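Local coordinates for putative protease (Parabacteroides distasonis ATCC 8503, PDB 3KD4), which is of unknown function but may be an exported protease that hydrolyses peptide bonds outside the cytoplasm, at residues Q55-H60 against Y116-K121; V49-F54 against N94-M99; G21-R26 against G123-L128. All blocks are in the same frame, centred on the assembly; numbering follows the deposited sequence.

Interaction 1: residues Q55-H60 against Y116-K121; sequences QTLKIH and YSIITK
Gln55 and Thr120 face each other across two antiparallel strands, their side chains side by side and pointing the same way. Gln55 NE2 gives its N-H to Thr120 OG1 at 2.9 Å, with the hydroxyl oxygen lying close to the amide plane (12° out of it). CG of Gln55 stands anti to the carbonyl carbon (chi1 -55°), the extended chain carries CD outward, and the amide lies over the CG2 methyl of Ile118, 3.7 Å from NE2. The other end of the amide is held too, because OE1 accepts from the backbone N of Asn51. An alanine here would probably leave Thr120 OG1 and Asn51 N each without this partner and open a gap beside the Ile118 methyl. Farther along the same face, Leu57 CD1 reaches Tyr116 CD2 at 3.6 Å, and Ile59 CD1 touches Tyr116 CB.

On the face that carries Lys58 and Ser117, at the far end of the ladder, His60 NE2 donates to Ser117 OG over 2.7 Å. The oxygen sits in the plane of the imidazole, at its edge, and the bond is nearly straight (167°); Glu24 also bonds this hydroxyl, so two partners fix it. Behind these side chains lie four backbone bonds, one pair joining Thr56 and Ile119, the other Lys58 and Ser117; Lys58 N to Ser117 O measures 2.8 Å.

The contact is a piece of the eight-stranded mixed sheet. Strand 111-120 is flanked by strand 55-65 and, on its other side, by strand 23-33, while Ile48 and Tyr50 of strand 45-50 pack against Leu57.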
loop_
_atom_site.group_PDB
_atom_site.type_symbol
_atom_site.label_atom_id
_atom_site.label_comp_id
_atom_site.label_asym_id
_atom_site.label_seq_id
_atom_site.Cartn_x
_atom_site.Cartn_y
_atom_site.Cartn_z
ATOM N N GLN A 55 -20.946 -13.455 8.739
ATOM C CA GLN A 55 -20.076 -13.619 9.894
ATOM C C GLN A 55 -20.743 -13.207 11.179
ATOM O O GLN A 55 -21.547 -12.267 11.209
ATOM C CB GLN A 55 -18.779 -12.824 9.724
ATOM C CG GLN A 55 -18.040 -13.171 8.439
ATOM C CD GLN A 55 -16.733 -12.437 8.275
ATOM O OE1 GLN A 55 -16.683 -11.214 8.339
ATOM N NE2 GLN A 55 -15.663 -13.187 8.055
ATOM N N THR A 56 -20.366 -13.867 12.259
ATOM C CA THR A 56 -20.757 -13.355 13.568
ATOM C C THR A 56 -19.536 -13.186 14.457
ATOM O O THR A 56 -18.543 -13.933 14.376
ATOM C CB THR A 56 -21.768 -14.228 14.277
ATOM O OG1 THR A 56 -21.195 -15.522 14.474
ATOM C CG2 THR A 56 -23.064 -14.303 13.476
ATOM N N LEU A 57 -19.604 -12.143 15.266
ATOM C CA LEU A 57 -18.554 -11.784 16.204
ATOM C C LEU A 57 -18.919 -12.304 17.563
ATOM O O LEU A 57 -20.003 -12.050 18.046
ATOM C CB LEU A 57 -18.392 -10.270 16.288
ATOM C CG LEU A 57 -17.375 -9.698 17.298
ATOM C CD1 LEU A 57 -15.969 -10.185 17.032
ATOM C CD2 LEU A 57 -17.450 -8.127 17.230
ATOM N N LYS A 58 -18.028 -13.048 18.181
ATOM C CA LYS A 58 -18.260 -13.529 19.524
ATOM C C LYS A 58 -17.134 -13.064 20.424
ATOM O O LYS A 58 -15.961 -13.396 20.200
ATOM C CB LYS A 58 -18.302 -15.038 19.467
ATOM C CG LYS A 58 -18.247 -15.749 20.762
ATOM C CD LYS A 58 -19.396 -15.391 21.670
ATOM C CE LYS A 58 -19.467 -16.389 22.833
ATOM N NZ LYS A 58 -19.210 -17.788 22.309
ATOM N N ILE A 59 -17.466 -12.328 21.469
ATOM C CA ILE A 59 -16.433 -11.832 22.376
ATOM C C ILE A 59 -16.314 -12.848 23.478
ATOM O O ILE A 59 -17.266 -13.072 24.190
ATOM C CB ILE A 59 -16.813 -10.471 22.953
ATOM C CG1 ILE A 59 -17.085 -9.438 21.827
ATOM C CG2 ILE A 59 -15.735 -9.967 23.930
ATOM C CD1 ILE A 59 -15.890 -8.990 21.105
ATOM N N HIS A 60 -15.171 -13.484 23.631
ATOM C CA HIS A 60 -15.010 -14.476 24.661
ATOM C C HIS A 60 -14.715 -13.831 25.993
ATOM O O HIS A 60 -15.190 -14.295 27.017
ATOM C CB HIS A 60 -13.877 -15.447 24.294
ATOM C CG HIS A 60 -14.152 -16.223 23.042
ATOM N ND1 HIS A 60 -15.184 -17.143 22.951
ATOM C CD2 HIS A 60 -13.548 -16.206 21.829
ATOM C CE1 HIS A 60 -15.197 -17.655 21.726
ATOM N NE2 HIS A 60 -14.231 -17.082 21.021
ATOM N N TYR A 116 -11.517 -12.854 21.128
ATOM C CA TYR A 116 -12.739 -12.923 20.332
ATOM C C TYR A 116 -12.599 -13.864 19.161
ATOM O O TYR A 116 -11.468 -14.163 18.714
ATOM C CB TYR A 116 -13.160 -11.539 19.815
ATOM C CG TYR A 116 -12.266 -10.967 18.755
ATOM C CD1 TYR A 116 -11.177 -10.183 19.087
ATOM C CD2 TYR A 116 -12.509 -11.219 17.404
ATOM C CE1 TYR A 116 -10.332 -9.652 18.102
ATOM C CE2 TYR A 116 -11.684 -10.692 16.415
ATOM C CZ TYR A 116 -10.594 -9.922 16.769
ATOM O OH TYR A 116 -9.801 -9.414 15.765
ATOM N N SER A 117 -13.747 -14.273 18.628
ATOM C CA SER A 117 -13.803 -15.025 17.386
ATOM C C SER A 117 -14.700 -14.357 16.376
ATOM O O SER A 117 -15.734 -13.753 16.726
ATOM C CB SER A 117 -14.346 -16.432 17.586
ATOM O OG SER A 117 -13.511 -17.219 18.419
ATOM N N ILE A 118 -14.340 -14.543 15.121
ATOM C CA ILE A 118 -15.201 -14.265 13.992
ATOM C C ILE A 118 -15.530 -15.634 13.370
ATOM O O ILE A 118 -14.630 -16.379 12.975
ATOM C CB ILE A 118 -14.506 -13.364 12.976
ATOM C CG1 ILE A 118 -14.209 -12.001 13.635
ATOM C CG2 ILE A 118 -15.386 -13.243 11.704
ATOM C CD1 ILE A 118 -13.328 -11.061 12.774
ATOM N N ILE A 119 -16.819 -15.959 13.320
ATOM C CA ILE A 119 -17.294 -17.227 12.805
ATOM C C ILE A 119 -17.955 -16.967 11.459
ATOM O O ILE A 119 -18.882 -16.169 11.365
ATOM C CB ILE A 119 -18.256 -17.876 13.777
ATOM C CG1 ILE A 119 -17.517 -18.143 15.104
ATOM C CG2 ILE A 119 -18.849 -19.207 13.176
ATOM C CD1 ILE A 119 -18.359 -17.953 16.269
ATOM N N THR A 120 -17.467 -17.645 10.435
ATOM C CA THR A 120 -17.945 -17.440 9.050
ATOM C C THR A 120 -18.720 -18.668 8.616
ATOM O O THR A 120 -18.221 -19.798 8.688
ATOM C CB THR A 120 -16.785 -17.209 8.119
ATOM O OG1 THR A 120 -16.036 -16.065 8.576
ATOM C CG2 THR A 120 -17.248 -16.979 6.703
ATOM N N LYS A 121 -19.940 -18.447 8.171
ATOM C CA LYS A 121 -20.792 -19.532 7.706
ATOM C C LYS A 121 -20.345 -20.089 6.347
ATOM O O LYS A 121 -19.586 -19.445 5.641
ATOM C CB LYS A 121 -22.255 -19.079 7.719
ATOM C CG LYS A 121 -22.674 -18.162 6.599
ATOM C CD LYS A 121 -24.153 -17.747 6.894
ATOM C CE LYS A 121 -24.902 -17.260 5.679
ATOM N NZ LYS A 121 -26.277 -16.804 6.115
#

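Interaction 2: residues V49-F54 against N94-M99; sequences VYNPDF and NQLKEM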
loop_
_atom_site.group_PDB
_atom_site.type_symbol
_atom_site.label_atom_id
_atom_site.label_comp_id
_atom_site.label_asym_id
_atom_site.label_seq_id
_atom_site.Cartn_x
_atom_site.Cartn_y
_atom_site.Cartn_z
ATOM N N VAL A 49 -13.479 -5.623 12.428
ATOM C CA VAL A 49 -14.315 -5.478 11.239
ATOM C C VAL A 49 -14.879 -6.826 10.783
ATOM O O VAL A 49 -14.169 -7.813 10.767
ATOM C CB VAL A 49 -13.484 -4.808 10.115
ATOM C CG1 VAL A 49 -14.290 -4.721 8.814
ATOM C CG2 VAL A 49 -13.048 -3.351 10.562
ATOM N N TYR A 50 -16.161 -6.892 10.430
ATOM C CA TYR A 50 -16.713 -8.129 9.907
ATOM C C TYR A 50 -17.936 -7.877 9.071
ATOM O O TYR A 50 -18.509 -6.775 9.082
ATOM C CB TYR A 50 -17.022 -9.128 11.029
ATOM C CG TYR A 50 -18.097 -8.661 11.985
ATOM C CD1 TYR A 50 -17.849 -7.670 12.930
ATOM C CD2 TYR A 50 -19.362 -9.225 11.953
ATOM C CE1 TYR A 50 -18.879 -7.229 13.810
ATOM C CE2 TYR A 50 -20.366 -8.817 12.826
ATOM C CZ TYR A 50 -20.132 -7.809 13.720
ATOM O OH TYR A 50 -21.164 -7.458 14.571
ATOM N N ASN A 51 -18.336 -8.917 8.335
ATOM C CA ASN A 51 -19.499 -8.823 7.463
ATOM C C ASN A 51 -20.640 -9.667 8.015
ATOM O O ASN A 51 -20.635 -10.894 7.872
ATOM C CB ASN A 51 -19.103 -9.306 6.067
ATOM C CG ASN A 51 -20.232 -9.171 5.059
ATOM O OD1 ASN A 51 -21.343 -8.883 5.420
ATOM N ND2 ASN A 51 -19.937 -9.398 3.801
ATOM N N PRO A 52 -21.638 -9.030 8.620
ATOM C CA PRO A 52 -22.689 -9.775 9.269
ATOM C C PRO A 52 -23.602 -10.554 8.341
ATOM O O PRO A 52 -24.359 -11.372 8.828
ATOM C CB PRO A 52 -23.514 -8.702 9.981
ATOM C CG PRO A 52 -23.144 -7.438 9.389
ATOM C CD PRO A 52 -21.804 -7.574 8.794
ATOM N N ASP A 53 -23.546 -10.340 7.037
ATOM C CA ASP A 53 -24.295 -11.224 6.149
ATOM C C ASP A 53 -23.795 -12.680 6.234
ATOM O O ASP A 53 -24.560 -13.592 5.975
ATOM C CB ASP A 53 -24.214 -10.767 4.715
ATOM C CG ASP A 53 -24.979 -9.479 4.451
ATOM O OD1 ASP A 53 -25.784 -9.033 5.289
ATOM O OD2 ASP A 53 -24.729 -8.894 3.382
ATOM N N PHE A 54 -22.524 -12.891 6.573
ATOM C CA PHE A 54 -21.987 -14.248 6.686
ATOM C C PHE A 54 -21.174 -14.495 7.932
ATOM O O PHE A 54 -20.733 -15.644 8.171
ATOM C CB PHE A 54 -21.089 -14.537 5.484
ATOM C CG PHE A 54 -21.827 -14.519 4.157
ATOM C CD1 PHE A 54 -22.043 -13.333 3.482
ATOM C CD2 PHE A 54 -22.308 -15.696 3.603
ATOM C CE1 PHE A 54 -22.755 -13.325 2.265
ATOM C CE2 PHE A 54 -23.005 -15.678 2.378
ATOM C CZ PHE A 54 -23.217 -14.506 1.727
ATOM N N ASN A 94 -23.265 -1.125 3.062
ATOM C CA ASN A 94 -23.684 -0.473 4.283
ATOM C C ASN A 94 -24.055 -1.466 5.381
ATOM O O ASN A 94 -24.338 -1.043 6.480
ATOM C CB ASN A 94 -24.835 0.528 4.012
ATOM C CG ASN A 94 -26.144 -0.146 3.672
ATOM O OD1 ASN A 94 -26.277 -1.378 3.669
ATOM N ND2 ASN A 94 -27.145 0.679 3.390
ATOM N N GLN A 95 -24.046 -2.772 5.098
ATOM C CA GLN A 95 -24.228 -3.765 6.164
ATOM C C GLN A 95 -22.922 -4.040 6.963
ATOM O O GLN A 95 -22.979 -4.587 8.063
ATOM C CB GLN A 95 -24.845 -5.064 5.622
ATOM C CG GLN A 95 -23.882 -6.159 5.123
ATOM C CD GLN A 95 -23.028 -5.789 3.906
ATOM O OE1 GLN A 95 -23.223 -4.745 3.271
ATOM N NE2 GLN A 95 -22.049 -6.660 3.584
ATOM N N LEU A 96 -21.760 -3.644 6.428
ATOM C CA LEU A 96 -20.488 -3.971 7.065
ATOM C C LEU A 96 -20.396 -3.352 8.442
ATOM O O LEU A 96 -20.967 -2.296 8.666
ATOM C CB LEU A 96 -19.325 -3.547 6.200
ATOM C CG LEU A 96 -19.191 -4.322 4.877
ATOM C CD1 LEU A 96 -17.994 -3.742 4.107
ATOM C CD2 LEU A 96 -19.085 -5.830 5.104
ATOM N N LYS A 97 -19.753 -4.064 9.372
ATOM C CA LYS A 97 -19.627 -3.634 10.763
ATOM C C LYS A 97 -18.217 -3.574 11.269
ATOM O O LYS A 97 -17.343 -4.393 10.896
ATOM C CB LYS A 97 -20.398 -4.536 11.689
ATOM C CG LYS A 97 -21.873 -4.564 11.422
ATOM C CD LYS A 97 -22.571 -3.390 11.972
ATOM C CE LYS A 97 -24.039 -3.305 11.492
ATOM N NZ LYS A 97 -24.656 -2.050 12.044
ATOM N N GLU A 98 -18.000 -2.589 12.136
ATOM C CA GLU A 98 -16.782 -2.471 12.913
ATOM C C GLU A 98 -17.182 -2.308 14.359
ATOM O O GLU A 98 -17.821 -1.317 14.711
ATOM C CB GLU A 98 -15.972 -1.268 12.439
ATOM C CG GLU A 98 -14.756 -0.923 13.292
ATOM C CD GLU A 98 -13.849 0.067 12.614
ATOM O OE1 GLU A 98 -14.187 0.561 11.535
ATOM O OE2 GLU A 98 -12.780 0.359 13.138
HETATM N N MSE A 99 -16.792 -3.284 15.186
HETATM C CA MSE A 99 -17.013 -3.229 16.615
HETATM C C MSE A 99 -15.832 -2.466 17.218
HETATM O O MSE A 99 -14.672 -2.855 16.999
HETATM C CB MSE A 99 -17.035 -4.636 17.238
HETATM C CG MSE A 99 -17.036 -4.601 18.776
HETATM SE SE MSE A 99 -18.634 -3.885 19.440
HETATM C CE MSE A 99 -19.843 -5.400 19.173
#
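The antiparallel pairing of strands 45-50 and 97-102, within a three-stranded sheet, ends here in a turn that Asn51 organises. Tyr50 and Lys97 form the hydrogen-bonded pair, Tyr50 N to Lys97 O at 2.8 Å and Lys97 N to Tyr50 O at 3.0 Å. On the face they share, Lys97 CB rests over the tyrosine ring, offset toward its rim and 3.7 Å from CE1, a CH-pi contact. Val49 and Glu98 meet on the other face, the CG2 methyl against CG of the glutamate.

Past the strand, Asn51 OD1 accepts two N-H groups from opposite faces of its amide plane. Asp53 N closes an Asx turn at 3.1 Å, and Gln95 NE2 arrives from across the contact at 3.0 Å, 48° out of the plane. CG of Gln95 is wedged between its own backbone N and carbonyl carbon (chi1 90°), which sets it 3.4 Å from Asp53 OD2; a bend at chi2 then turns CD, and NE2 goes on to Asn51. The asparagine is gripped at its other end as well, since ND2 bonds Tyr124 OH. Leu96 CD2 packs on Asn51 CG, while Pro52 CG lies against Lys97 CG.

Strand 97-102 occupies the middle of its sheet: beyond it lies strand 79-82, whose Glu81 bonds Tyr50 OH. Met99, a selenomethionine, touches Leu57 of strand 55-65, joining this small sheet to the larger one.

Interaction 3: residues G21-R26 against G123-L128; sequences GSQEYR and GYYPAL
Gln23 carries the direct polar link between the two segments, NE2 giving a weak hydrogen bond to Ala127 O at 3.0 Å, with an angle of 148° at the hydrogen. The same nitrogen also donates to water 2 (2.8 Å), so backbone and solvent share the amide. OE1 bonds a glycerol molecule, probably left from crystallisation.

Water mediates the remaining polar contacts. Water 2 donates to Gly21 O and to Tyr125 O, the latter at 2.7 Å, and with Gln23 NE2 it therefore has three protein partners. Water 1 is a second bridge, donating to Gly21 O and accepting from Tyr125 N at 2.9 Å. Gly21 O is thus tied twice to the backbone of Tyr125 although the two residues have no direct bond.

These bridges join the beginning of strand 23-33 to the irregular loop that follows strand 111-120 and leads to strand 129-133. Gly21 has positive phi, where a CB would be jammed against the preceding carbonyl oxygen, a conformation that favours glycine.

The van der Waals contacts centre on the same glutamine. In Gln23 a chi1 of -64° turns CG away from the carbonyl carbon and the chain runs out straight; the amide at its end lies between Tyr125 and Leu128. The glutamine crosses the tyrosine at about a right angle, with amide and ring planes 35° apart. Gln23 NE2 is 3.5 Å from Tyr125 CB. On the other side of the amide, Gln23 OE1 is 3.5 Å from Leu128 CD1. Tyr124 CD2 sits over the centre of the Tyr125 ring, while Tyr125 OH reaches Ala267 O.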
loop_
_atom_site.group_PDB
_atom_site.type_symbol
_atom_site.label_atom_id
_atom_site.label_comp_id
_atom_site.label_asym_id
_atom_site.label_seq_id
_atom_site.Cartn_x
_atom_site.Cartn_y
_atom_site.Cartn_z
ATOM N N GLY A 21 -16.976 -25.844 4.925
ATOM C CA GLY A 21 -16.570 -24.581 4.352
ATOM C C GLY A 21 -16.725 -23.387 5.290
ATOM O O GLY A 21 -16.236 -22.311 4.987
ATOM N N SER A 22 -17.360 -23.577 6.430
ATOM C CA SER A 22 -17.354 -22.583 7.479
ATOM C C SER A 22 -15.922 -22.413 8.072
ATOM O O SER A 22 -15.052 -23.289 7.939
ATOM C CB SER A 22 -18.361 -22.956 8.579
ATOM O OG SER A 22 -17.953 -24.086 9.318
ATOM N N GLN A 23 -15.692 -21.259 8.679
ATOM C CA GLN A 23 -14.394 -20.911 9.256
ATOM C C GLN A 23 -14.561 -20.279 10.610
ATOM O O GLN A 23 -15.634 -19.766 10.976
ATOM C CB GLN A 23 -13.600 -19.967 8.335
ATOM C CG GLN A 23 -13.254 -20.624 7.014
ATOM C CD GLN A 23 -12.393 -19.776 6.112
ATOM O OE1 GLN A 23 -11.737 -18.853 6.564
ATOM N NE2 GLN A 23 -12.376 -20.104 4.819
ATOM N N GLU A 24 -13.486 -20.343 11.389
ATOM C CA GLU A 24 -13.389 -19.548 12.582
ATOM C C GLU A 24 -12.043 -18.890 12.565
ATOM O O GLU A 24 -11.015 -19.512 12.173
ATOM C CB GLU A 24 -13.598 -20.390 13.848
ATOM C CG GLU A 24 -13.374 -19.578 15.143
ATOM C CD GLU A 24 -13.735 -20.318 16.464
ATOM O OE1 GLU A 24 -14.030 -21.507 16.392
ATOM O OE2 GLU A 24 -13.662 -19.690 17.554
ATOM N N TYR A 25 -12.032 -17.625 12.958
ATOM C CA TYR A 25 -10.809 -16.913 13.304
ATOM C C TYR A 25 -10.906 -16.457 14.776
ATOM O O TYR A 25 -11.871 -15.806 15.173
ATOM C CB TYR A 25 -10.605 -15.705 12.374
ATOM C CG TYR A 25 -9.516 -14.746 12.847
ATOM C CD1 TYR A 25 -8.188 -15.135 12.854
ATOM C CD2 TYR A 25 -9.817 -13.443 13.299
ATOM C CE1 TYR A 25 -7.181 -14.271 13.273
ATOM C CE2 TYR A 25 -8.788 -12.556 13.727
ATOM C CZ TYR A 25 -7.487 -12.989 13.713
ATOM O OH TYR A 25 -6.445 -12.181 14.107
ATOM N N ARG A 26 -9.956 -16.852 15.592
ATOM C CA ARG A 26 -9.960 -16.504 17.009
ATOM C C ARG A 26 -8.682 -15.754 17.337
ATOM O O ARG A 26 -7.578 -16.199 16.982
ATOM C CB ARG A 26 -10.101 -17.720 17.905
ATOM C CG ARG A 26 -10.185 -17.367 19.408
ATOM C CD ARG A 26 -10.691 -18.526 20.245
ATOM N NE ARG A 26 -10.815 -18.108 21.669
ATOM C CZ ARG A 26 -11.346 -18.873 22.610
ATOM N NH1 ARG A 26 -11.832 -20.071 22.298
ATOM N NH2 ARG A 26 -11.422 -18.438 23.847
ATOM N N GLY A 123 -20.112 -20.997 2.471
ATOM C CA GLY A 123 -20.519 -20.306 1.265
ATOM C C GLY A 123 -20.021 -18.878 1.096
ATOM O O GLY A 123 -20.513 -18.157 0.229
ATOM N N TYR A 124 -19.131 -18.412 1.948
ATOM C CA TYR A 124 -18.656 -17.035 1.873
ATOM C C TYR A 124 -17.206 -17.049 1.385
ATOM O O TYR A 124 -16.864 -16.346 0.464
ATOM C CB TYR A 124 -18.713 -16.360 3.247
ATOM C CG TYR A 124 -18.325 -14.914 3.252
ATOM C CD1 TYR A 124 -18.989 -14.001 2.446
ATOM C CD2 TYR A 124 -17.284 -14.445 4.053
ATOM C CE1 TYR A 124 -18.654 -12.651 2.441
ATOM C CE2 TYR A 124 -16.939 -13.068 4.067
ATOM C CZ TYR A 124 -17.633 -12.190 3.251
ATOM O OH TYR A 124 -17.308 -10.832 3.216
ATOM N N TYR A 125 -16.345 -17.842 1.998
ATOM C CA TYR A 125 -14.957 -17.899 1.536
ATOM C C TYR A 125 -14.731 -19.169 0.734
ATOM O O TYR A 125 -15.040 -20.237 1.222
ATOM C CB TYR A 125 -14.028 -17.870 2.723
ATOM C CG TYR A 125 -13.935 -16.540 3.407
ATOM C CD1 TYR A 125 -13.811 -15.362 2.675
ATOM C CD2 TYR A 125 -13.897 -16.455 4.779
ATOM C CE1 TYR A 125 -13.712 -14.129 3.322
ATOM C CE2 TYR A 125 -13.756 -15.217 5.433
ATOM C CZ TYR A 125 -13.688 -14.066 4.684
ATOM O OH TYR A 125 -13.555 -12.833 5.317
ATOM N N PRO A 126 -14.157 -19.063 -0.475
ATOM C CA PRO A 126 -13.834 -20.264 -1.246
ATOM C C PRO A 126 -12.801 -21.167 -0.589
ATOM O O PRO A 126 -12.798 -22.362 -0.848
ATOM C CB PRO A 126 -13.269 -19.706 -2.555
ATOM C CG PRO A 126 -13.758 -18.351 -2.662
ATOM C CD PRO A 126 -13.883 -17.838 -1.251
ATOM N N ALA A 127 -11.962 -20.611 0.279
ATOM C CA ALA A 127 -10.849 -21.363 0.857
ATOM C C ALA A 127 -10.372 -20.669 2.128
ATOM O O ALA A 127 -10.761 -19.550 2.393
ATOM C CB ALA A 127 -9.685 -21.458 -0.194
ATOM N N LEU A 128 -9.545 -21.342 2.929
ATOM C CA LEU A 128 -8.816 -20.675 3.995
ATOM C C LEU A 128 -7.649 -19.942 3.320
ATOM O O LEU A 128 -6.869 -20.542 2.586
ATOM C CB LEU A 128 -8.330 -21.682 5.056
ATOM C CG LEU A 128 -7.579 -21.093 6.242
ATOM C CD1 LEU A 128 -8.438 -20.014 6.964
ATOM C CD2 LEU A 128 -7.151 -22.131 7.303
HETATM O O HOH W 1 -17.321 -19.632 4.097
HETATM O O HOH W 2 -14.087 -21.631 3.288
#

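How the interactions relate
From the N terminus, residues 21-26 open the longest of the three loops, which interaction 3 closes at 123-128; interactions 1 and 2 both fall within it. Interaction 2 closes the loop from 49-54 to 94-99 and interaction 1 the one from 55-60 to 116-121; since 49-54 runs directly into 55-60 and the partners follow in the same order, the two cross. Interaction 2 belongs to the three-stranded sheet and interaction 1 to the eight-stranded one, and a probable hydrogen bond from Lys121 N to Phe54 O ties them. Strand 111-120 lies beside strand 23-33, which links interactions 1 and 3 through Ile118 and Tyr25. The loop 123-128 also meets interaction 2, where Phe54 stacks on Tyr124.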